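Local structure of Fe(2+) transporter FeoB (Escherichia coli, 3I8X) at residues 17-22 against 146-151; 26-31 against 39-44. The protein carries ferrous iron across the inner membrane in a GTP-driven uptake system, this chain being its cytoplasmic N-terminal part with the GTPase domain and a helical domain. All coordinates share one frame; numbering follows the deposited sequence.

Contact 1. Residues 17-22 against 146-151; sequences TTLFNQ and IPLVST. With GDP (guanosine-5'-diphosphate), chain D.
L19 and S150 bring their CA atoms within 5.7 Å where the loop leaving strand 145-147 passes beside the first turns of helix 16-24. T18 carries the middle of the contact with both its branches. Its hydroxyl lies beside the backbone N (chi1 -62°), so OG1 and the T18 amide face the same way and grip one alpha-phosphate oxygen: GDP O2A is 2.6 Å from T18 OG1, and the T18 N to GDP O2A bond is 2.7 Å. The other branch, CG2, turns to the loop and meets S150 OG at 3.4 Å. One residue earlier, the amide and hydroxyl of T17 converge in the same manner on O3B of the beta-phosphate. S150 reads the base: its N donates to GDP O6 over 3.0 Å with a bent angle of 138°, while S150 OG makes a weak 3.1 Å bond to GDP N7. T151 lays its methyl over the face of the guanine, with CG2 3.2 Å from GDP C4. Farther from the nucleotide, L19 and L148 cross at about a right angle, CD1 of L19 lying 3.6 Å from CD2 of L148, with A118 and L159 closing round L19. One turn on from T18, the bent Q22 chain rests its CG and amide carbon on the carbonyl oxygen of S150. A valine here in place of T18 has no hydroxyl, and O2A would probably be held less firmly, the amide being its remaining donor from this residue. Between the segments the contact is by packing, and both also donate hydrogen bonds to GDP, the helix to the phosphates and the G5 loop to the guanine. The G5 loop mediates the protein's fast intrinsic GDP release, and the slight grip on the base, one bent bond and one weak, fits with that.

Contact 2. Residues 26-31 against 39-44; sequences SRQRVG and ERKEGQ
R29 and E42 form an antiparallel hydrogen-bonded pair, each satisfying the other's backbone: R29 N donates to E42 O at 2.7 Å and E42 N to R29 O at 2.9 Å. G31 and R40 repeat the exchange, with G31 N 2.7 Å from R40 O and R40 N 2.9 Å from G31 O. Between these rungs, CA-H...O contacts from K41 CA to R29 O and from V30 CA to R40 O add to the load on the same acceptors. Beyond the strand, R27 O takes Q44 N at 2.9 Å, and R27 bends its chain at chi3 (-69°) to return NE to Q44 O over 3.0 Å, well above that carbonyl's plane. R27 O lies so close to G43 that a beta-carbon there would collide with it. E42 is held by two arginines. R40 comes side-on: R40 NH2 lies 2.9 Å from E42 OE1, and NE shares that oxygen over a longer bond, OE1 lying in the guanidinium plane. R29 runs alongside E42, its NH2 making a long salt bridge of 3.6 Å to OE2 with the two planes 75° apart. This pairing probably keeps E42 ionised. Q44 OE1 is satisfied by the T53 hydroxyl of strand 51-56. The whole is a beta-hairpin at the margin of the GTPase sheet, with strand 28-32 outermost and strand 39-46 joined to strand 51-56; its connection and the start of strand 39-46 carry G35 to E39, predicted to bind GTP, in the position of the first switch region of P-loop GTPases.

How the contacts relate
From the N terminus, the chain runs through strand 4-10 and the P-loop into helix 16-24, where the first half of contact 1 lies. A short turn leads to strand 28-32, and contact 2 closes a small loop once strand 39-46 returns antiparallel. The chain then builds the rest of the sheet and reaches its far outer strand, 145-147, before contact 1 closes a much larger loop that encloses contact 2 entirely. Helix 16-24 joins them: T18, L19 and Q22 meet residues 148-151, while F20 packs on Q28 and against the backbone of E42 and G43. Thus one helix is tied to the edge hairpin at one margin and, at the other, to the loop that follows the outermost strand.

Contact 1. Residues 17-22 against 146-151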
ATOM      1  N   THR A  17      12.252   7.305  -6.580  1.00 23.91           N
ATOM      2  CA  THR A  17      13.542   7.199  -7.301  1.00 23.82           C
ATOM      3  C   THR A  17      14.720   7.713  -6.495  1.00 23.94           C
ATOM      4  O   THR A  17      15.733   7.041  -6.394  1.00 24.01           O
ATOM      5  CB  THR A  17      13.537   8.009  -8.595  1.00 23.99           C
ATOM      6  OG1 THR A  17      12.571   7.452  -9.473  1.00 23.98           O
ATOM      7  CG2 THR A  17      14.924   8.006  -9.262  1.00 23.96           C
ATOM      8  N   THR A  18      14.579   8.924  -5.946  1.00 24.09           N
ATOM      9  CA  THR A  18      15.625   9.531  -5.135  1.00 23.91           C
ATOM     10  C   THR A  18      15.933   8.637  -3.934  1.00 24.02           C
ATOM     11  O   THR A  18      17.112   8.409  -3.626  1.00 24.91           O
ATOM     12  CB  THR A  18      15.241  10.965  -4.652  1.00 24.48           C
ATOM     13  OG1 THR A  18      15.050  11.826  -5.785  1.00 25.56           O
ATOM     14  CG2 THR A  18      16.323  11.563  -3.751  1.00 23.79           C
ATOM     15  N   LEU A  19      14.900   8.126  -3.247  1.00 23.10           N
ATOM     16  CA  LEU A  19      15.135   7.190  -2.092  1.00 22.29           C
ATOM     17  C   LEU A  19      15.843   5.911  -2.544  1.00 21.89           C
ATOM     18  O   LEU A  19      16.817   5.493  -1.933  1.00 20.65           O
ATOM     19  CB  LEU A  19      13.834   6.842  -1.366  1.00 22.13           C
ATOM     20  CG  LEU A  19      13.827   5.939  -0.110  1.00 22.60           C
ATOM     21  CD1 LEU A  19      14.940   6.283   0.915  1.00 20.25           C
ATOM     22  CD2 LEU A  19      12.422   5.933   0.551  1.00 19.19           C
ATOM     23  N   PHE A  20      15.356   5.332  -3.634  1.00 21.95           N
ATOM     24  CA  PHE A  20      15.962   4.153  -4.228  1.00 23.02           C
ATOM     25  C   PHE A  20      17.462   4.367  -4.543  1.00 23.64           C
ATOM     26  O   PHE A  20      18.308   3.566  -4.161  1.00 23.05           O
ATOM     27  CB  PHE A  20      15.161   3.764  -5.471  1.00 22.80           C
ATOM     28  CG  PHE A  20      15.674   2.552  -6.176  1.00 22.59           C
ATOM     29  CD1 PHE A  20      15.326   1.288  -5.751  1.00 22.64           C
ATOM     30  CD2 PHE A  20      16.493   2.680  -7.306  1.00 23.93           C
ATOM     31  CE1 PHE A  20      15.800   0.160  -6.408  1.00 24.45           C
ATOM     32  CE2 PHE A  20      16.954   1.567  -7.963  1.00 23.80           C
ATOM     33  CZ  PHE A  20      16.593   0.301  -7.521  1.00 23.31           C
ATOM     34  N   ASN A  21      17.787   5.493  -5.170  1.00 24.66           N
ATOM     35  CA  ASN A  21      19.158   5.773  -5.556  1.00 25.45           C
ATOM     36  C   ASN A  21      20.073   5.992  -4.366  1.00 26.64           C
ATOM     37  O   ASN A  21      21.199   5.462  -4.373  1.00 27.26           O
ATOM     38  CB  ASN A  21      19.227   6.927  -6.573  1.00 25.31           C
ATOM     39  CG  ASN A  21      18.705   6.509  -7.929  1.00 23.85           C
ATOM     40  OD1 ASN A  21      18.731   5.345  -8.262  1.00 22.10           O
ATOM     41  ND2 ASN A  21      18.223   7.452  -8.705  1.00 24.73           N
ATOM     42  N   GLN A  22      19.597   6.722  -3.341  1.00 27.56           N
ATOM     43  CA  GLN A  22      20.368   6.913  -2.100  1.00 27.62           C
ATOM     44  C   GLN A  22      20.606   5.611  -1.337  1.00 27.25           C
ATOM     45  O   GLN A  22      21.533   5.518  -0.571  1.00 26.52           O
ATOM     46  CB  GLN A  22      19.651   7.875  -1.143  1.00 29.33           C
ATOM     47  CG  GLN A  22      19.583   9.341  -1.599  1.00 31.41           C
ATOM     48  CD  GLN A  22      20.652  10.269  -0.984  1.00 34.98           C
ATOM     49  OE1 GLN A  22      21.361   9.922  -0.030  1.00 36.62           O
ATOM     50  NE2 GLN A  22      20.761  11.468  -1.552  1.00 35.66           N
ATOM     51  N   ILE A 146       8.547   6.846   9.386  1.00 23.41           N
ATOM     52  CA  ILE A 146       9.913   7.355   9.478  1.00 24.55           C
ATOM     53  C   ILE A 146      10.042   8.645   8.636  1.00 25.78           C
ATOM     54  O   ILE A 146       9.862   8.616   7.424  1.00 25.20           O
ATOM     55  CB  ILE A 146      10.950   6.276   9.021  1.00 24.65           C
ATOM     56  CG1 ILE A 146      10.696   4.919   9.707  1.00 24.37           C
ATOM     57  CG2 ILE A 146      12.347   6.719   9.297  1.00 23.36           C
ATOM     58  CD1 ILE A 146      10.879   4.945  11.181  1.00 24.78           C
ATOM     59  N   PRO A 147      10.320   9.798   9.288  1.00 28.06           N
ATOM     60  CA  PRO A 147      10.544  11.054   8.542  1.00 29.15           C
ATOM     61  C   PRO A 147      11.868  11.108   7.750  1.00 29.95           C
ATOM     62  O   PRO A 147      12.907  10.765   8.276  1.00 29.94           O
ATOM     63  CB  PRO A 147      10.466  12.144   9.632  1.00 29.53           C
ATOM     64  CG  PRO A 147      10.695  11.438  10.943  1.00 29.35           C
ATOM     65  CD  PRO A 147      10.382   9.989  10.754  1.00 28.25           C
ATOM     66  N   LEU A 148      11.777  11.505   6.478  1.00 31.83           N
ATOM     67  CA  LEU A 148      12.902  11.593   5.539  1.00 33.69           C
ATOM     68  C   LEU A 148      12.893  12.927   4.758  1.00 35.48           C
ATOM     69  O   LEU A 148      11.845  13.382   4.272  1.00 36.69           O
ATOM     70  CB  LEU A 148      12.856  10.435   4.504  1.00 33.58           C
ATOM     71  CG  LEU A 148      13.538   9.079   4.825  1.00 34.24           C
ATOM     72  CD1 LEU A 148      12.604   8.031   5.418  1.00 33.73           C
ATOM     73  CD2 LEU A 148      14.176   8.501   3.600  1.00 34.36           C
ATOM     74  N   VAL A 149      14.056  13.553   4.614  1.00 37.06           N
ATOM     75  CA  VAL A 149      14.291  14.455   3.460  1.00 37.85           C
ATOM     76  C   VAL A 149      15.336  13.765   2.547  1.00 39.00           C
ATOM     77  O   VAL A 149      16.541  13.948   2.739  1.00 39.25           O
ATOM     78  CB  VAL A 149      14.740  15.874   3.886  1.00 38.03           C
ATOM     79  CG1 VAL A 149      15.016  16.732   2.644  1.00 37.77           C
ATOM     80  CG2 VAL A 149      13.693  16.511   4.795  1.00 36.05           C
ATOM     81  N   SER A 150      14.869  12.978   1.569  1.00 40.23           N
ATOM     82  CA  SER A 150      15.709  11.922   0.948  1.00 41.35           C
ATOM     83  C   SER A 150      16.760  12.432  -0.048  1.00 42.18           C
ATOM     84  O   SER A 150      17.724  11.706  -0.364  1.00 42.71           O
ATOM     85  CB  SER A 150      14.838  10.823   0.295  1.00 41.70           C
ATOM     86  OG  SER A 150      14.333  11.202  -0.984  1.00 42.60           O
ATOM     87  N   THR A 151      16.577  13.666  -0.530  1.00 42.78           N
ATOM     88  CA  THR A 151      17.577  14.338  -1.380  1.00 43.10           C
ATOM     89  C   THR A 151      18.845  14.696  -0.579  1.00 43.54           C
ATOM     90  O   THR A 151      19.964  14.619  -1.104  1.00 44.35           O
ATOM     91  CB  THR A 151      17.007  15.614  -2.041  1.00 43.20           C
ATOM     92  OG1 THR A 151      16.430  16.457  -1.033  1.00 43.73           O
ATOM     93  CG2 THR A 151      15.964  15.258  -3.116  1.00 42.64           C
TER
HETATM   94  PB  GDP D 275       9.556   9.571  -8.007  0.70 16.09           P
HETATM   95  O1B GDP D 275       8.686   9.760  -9.215  0.70 17.07           O
HETATM   96  O2B GDP D 275       8.643   9.083  -6.939  0.70 14.03           O
HETATM   97  O3B GDP D 275      10.526   8.497  -8.442  0.70 18.90           O
HETATM   98  O3A GDP D 275      10.283  10.927  -7.532  0.70 17.92           O
HETATM   99  PA  GDP D 275      11.849  11.430  -7.599  0.70 20.50           P
HETATM  100  O1A GDP D 275      12.436  11.581  -8.990  0.70 21.99           O
HETATM  101  O2A GDP D 275      12.812  10.797  -6.635  0.70 19.91           O
HETATM  102  O5' GDP D 275      11.686  12.905  -6.990  0.70 22.10           O
HETATM  103  C5' GDP D 275      10.953  13.938  -7.632  0.70 23.54           C
HETATM  104  C4' GDP D 275      11.699  15.254  -7.411  0.70 24.92           C
HETATM  105  O4' GDP D 275      11.642  15.596  -6.030  0.70 24.59           O
HETATM  106  C3' GDP D 275      13.178  15.139  -7.742  0.70 25.40           C
HETATM  107  O3' GDP D 275      13.682  16.347  -8.296  0.70 27.11           O
HETATM  108  C2' GDP D 275      13.873  14.894  -6.420  0.70 25.06           C
HETATM  109  O2' GDP D 275      15.226  15.361  -6.441  0.70 22.51           O
HETATM  110  C1' GDP D 275      12.962  15.628  -5.448  0.70 24.64           C
HETATM  111  N9  GDP D 275      12.917  15.034  -4.075  0.70 25.18           N
HETATM  112  C8  GDP D 275      12.932  13.737  -3.711  0.70 24.01           C
HETATM  113  N7  GDP D 275      12.858  13.622  -2.357  0.70 24.23           N
HETATM  114  C5  GDP D 275      12.783  14.855  -1.832  0.70 24.43           C
HETATM  115  C6  GDP D 275      12.676  15.461  -0.471  0.70 23.91           C
HETATM  116  O6  GDP D 275      12.641  14.762   0.549  0.70 23.68           O
HETATM  117  N1  GDP D 275      12.603  16.788  -0.370  0.70 23.95           N
HETATM  118  C2  GDP D 275      12.645  17.572  -1.464  0.70 23.85           C
HETATM  119  N2  GDP D 275      12.580  18.897  -1.314  0.70 24.82           N
HETATM  120  N3  GDP D 275      12.750  17.113  -2.738  0.70 24.29           N
HETATM  121  C4  GDP D 275      12.812  15.779  -2.975  0.70 24.93           C

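Contact 2. Residues 26-31 against 39-44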
ATOM      1  N   SER A  26      25.340   2.507  -6.824  1.00 32.21           N
ATOM      2  CA  SER A  26      25.673   1.850  -8.089  1.00 32.46           C
ATOM      3  C   SER A  26      25.124   0.436  -8.150  1.00 32.59           C
ATOM      4  O   SER A  26      25.082  -0.156  -9.228  1.00 32.30           O
ATOM      5  CB  SER A  26      27.199   1.830  -8.310  1.00 32.78           C
ATOM      6  OG  SER A  26      27.879   1.086  -7.296  1.00 33.28           O
ATOM      7  N   ARG A  27      24.689  -0.095  -6.999  1.00 33.12           N
ATOM      8  CA  ARG A  27      24.325  -1.509  -6.871  1.00 33.44           C
ATOM      9  C   ARG A  27      22.888  -1.659  -7.292  1.00 33.18           C
ATOM     10  O   ARG A  27      22.034  -1.975  -6.482  1.00 32.69           O
ATOM     11  CB  ARG A  27      24.517  -2.023  -5.432  1.00 33.38           C
ATOM     12  CG  ARG A  27      25.842  -1.620  -4.775  1.00 34.57           C
ATOM     13  CD  ARG A  27      25.884  -1.954  -3.283  1.00 35.01           C
ATOM     14  NE  ARG A  27      24.970  -1.136  -2.476  1.00 36.82           N
ATOM     15  CZ  ARG A  27      25.184   0.142  -2.145  1.00 39.54           C
ATOM     16  NH1 ARG A  27      26.289   0.782  -2.535  1.00 40.51           N
ATOM     17  NH2 ARG A  27      24.295   0.795  -1.401  1.00 39.29           N
ATOM     18  N   GLN A  28      22.615  -1.402  -8.563  1.00 33.40           N
ATOM     19  CA  GLN A  28      21.287  -1.613  -9.097  1.00 33.91           C
ATOM     20  C   GLN A  28      21.330  -2.243 -10.494  1.00 34.44           C
ATOM     21  O   GLN A  28      22.306  -2.097 -11.225  1.00 34.72           O
ATOM     22  CB  GLN A  28      20.452  -0.312  -9.056  1.00 33.81           C
ATOM     23  CG  GLN A  28      21.141   0.945  -9.527  1.00 33.80           C
ATOM     24  CD  GLN A  28      20.259   2.213  -9.420  1.00 33.17           C
ATOM     25  OE1 GLN A  28      20.347   2.987  -8.445  1.00 30.30           O
ATOM     26  NE2 GLN A  28      19.420   2.421 -10.419  1.00 29.07           N
ATOM     27  N   ARG A  29      20.282  -2.992 -10.827  1.00 34.93           N
ATOM     28  CA  ARG A  29      20.082  -3.494 -12.181  1.00 35.19           C
ATOM     29  C   ARG A  29      18.734  -3.053 -12.737  1.00 34.78           C
ATOM     30  O   ARG A  29      17.784  -2.823 -11.985  1.00 34.48           O
ATOM     31  CB  ARG A  29      20.193  -5.020 -12.243  1.00 35.82           C
ATOM     32  CG  ARG A  29      19.200  -5.779 -11.371  1.00 37.30           C
ATOM     33  CD  ARG A  29      18.821  -7.135 -11.952  1.00 38.26           C
ATOM     34  NE  ARG A  29      18.555  -8.126 -10.904  1.00 40.36           N
ATOM     35  CZ  ARG A  29      18.319  -9.425 -11.129  1.00 42.95           C
ATOM     36  NH1 ARG A  29      18.282  -9.923 -12.379  1.00 44.13           N
ATOM     37  NH2 ARG A  29      18.109 -10.240 -10.097  1.00 42.43           N
ATOM     38  N   VAL A  30      18.676  -2.955 -14.068  1.00 34.14           N
ATOM     39  CA  VAL A  30      17.479  -2.583 -14.813  1.00 33.53           C
ATOM     40  C   VAL A  30      17.148  -3.701 -15.796  1.00 33.26           C
ATOM     41  O   VAL A  30      18.032  -4.192 -16.508  1.00 33.87           O
ATOM     42  CB  VAL A  30      17.680  -1.252 -15.584  1.00 33.45           C
ATOM     43  CG1 VAL A  30      16.546  -1.023 -16.555  1.00 33.60           C
ATOM     44  CG2 VAL A  30      17.769  -0.095 -14.623  1.00 32.29           C
ATOM     45  N   GLY A  31      15.888  -4.126 -15.790  1.00 32.33           N
ATOM     46  CA  GLY A  31      15.329  -5.040 -16.791  1.00 31.67           C
ATOM     47  C   GLY A  31      13.912  -4.562 -17.051  1.00 30.86           C
ATOM     48  O   GLY A  31      13.633  -3.377 -16.903  1.00 30.50           O
ATOM     49  N   GLU A  39       9.849  -0.769 -17.414  1.00 29.69           N
ATOM     50  CA  GLU A  39      11.120  -1.019 -16.747  1.00 29.56           C
ATOM     51  C   GLU A  39      10.924  -1.559 -15.327  1.00 28.45           C
ATOM     52  O   GLU A  39      10.167  -0.984 -14.538  1.00 27.44           O
ATOM     53  CB  GLU A  39      11.965   0.266 -16.715  1.00 29.61           C
ATOM     54  CG  GLU A  39      13.116   0.227 -15.715  1.00 31.29           C
ATOM     55  CD  GLU A  39      14.078   1.404 -15.841  1.00 32.78           C
ATOM     56  OE1 GLU A  39      15.033   1.297 -16.645  1.00 39.04           O
ATOM     57  OE2 GLU A  39      13.911   2.413 -15.112  1.00 37.93           O
ATOM     58  N   ARG A  40      11.578  -2.693 -15.049  1.00 27.91           N
ATOM     59  CA  ARG A  40      11.743  -3.239 -13.699  1.00 27.44           C
ATOM     60  C   ARG A  40      13.155  -2.982 -13.252  1.00 27.03           C
ATOM     61  O   ARG A  40      14.113  -3.337 -13.937  1.00 26.81           O
ATOM     62  CB  ARG A  40      11.496  -4.737 -13.636  1.00 27.40           C
ATOM     63  CG  ARG A  40      11.694  -5.281 -12.218  1.00 27.36           C
ATOM     64  CD  ARG A  40      11.243  -6.709 -12.045  1.00 27.53           C
ATOM     65  NE  ARG A  40      11.721  -7.279 -10.776  1.00 27.42           N
ATOM     66  CZ  ARG A  40      11.193  -8.349 -10.179  1.00 28.63           C
ATOM     67  NH1 ARG A  40      10.154  -8.988 -10.717  1.00 29.38           N
ATOM     68  NH2 ARG A  40      11.693  -8.789  -9.032  1.00 27.22           N
ATOM     69  N   LYS A  41      13.263  -2.425 -12.055  1.00 26.55           N
ATOM     70  CA  LYS A  41      14.467  -1.817 -11.553  1.00 25.98           C
ATOM     71  C   LYS A  41      14.650  -2.263 -10.109  1.00 25.88           C
ATOM     72  O   LYS A  41      13.729  -2.115  -9.265  1.00 25.20           O
ATOM     73  CB  LYS A  41      14.264  -0.322 -11.634  1.00 26.16           C
ATOM     74  CG  LYS A  41      15.399   0.580 -11.233  1.00 27.37           C
ATOM     75  CD  LYS A  41      15.214   1.940 -11.976  1.00 27.76           C
ATOM     76  CE  LYS A  41      15.570   3.152 -11.111  1.00 29.09           C
ATOM     77  NZ  LYS A  41      15.783   4.392 -11.928  1.00 28.68           N
ATOM     78  N   GLU A  42      15.806  -2.850  -9.811  1.00 25.11           N
ATOM     79  CA  GLU A  42      16.057  -3.262  -8.458  1.00 25.50           C
ATOM     80  C   GLU A  42      17.518  -3.127  -8.081  1.00 24.80           C
ATOM     81  O   GLU A  42      18.382  -2.990  -8.933  1.00 24.54           O
ATOM     82  CB  GLU A  42      15.482  -4.670  -8.183  1.00 25.77           C
ATOM     83  CG  GLU A  42      16.008  -5.821  -9.002  1.00 26.48           C
ATOM     84  CD  GLU A  42      15.449  -7.174  -8.512  1.00 27.98           C
ATOM     85  OE1 GLU A  42      14.242  -7.421  -8.714  1.00 32.29           O
ATOM     86  OE2 GLU A  42      16.207  -7.997  -7.946  1.00 27.97           O
ATOM     87  N   GLY A  43      17.771  -3.085  -6.785  1.00 24.58           N
ATOM     88  CA  GLY A  43      19.133  -2.924  -6.281  1.00 24.57           C
ATOM     89  C   GLY A  43      19.352  -3.529  -4.920  1.00 23.60           C
ATOM     90  O   GLY A  43      18.507  -4.230  -4.416  1.00 23.50           O
ATOM     91  N   GLN A  44      20.495  -3.213  -4.328  1.00 23.79           N
ATOM     92  CA  GLN A  44      20.989  -3.871  -3.125  1.00 24.30           C
ATOM     93  C   GLN A  44      21.533  -2.866  -2.148  1.00 23.42           C
ATOM     94  O   GLN A  44      22.069  -1.831  -2.538  1.00 23.60           O
ATOM     95  CB  GLN A  44      22.122  -4.838  -3.475  1.00 25.53           C
ATOM     96  CG  GLN A  44      21.826  -5.807  -4.614  1.00 28.57           C
ATOM     97  CD  GLN A  44      20.860  -6.885  -4.224  1.00 33.79           C
ATOM     98  OE1 GLN A  44      20.608  -7.087  -3.037  1.00 39.55           O
ATOM     99  NE2 GLN A  44      20.299  -7.600  -5.221  1.00 36.70           N
TER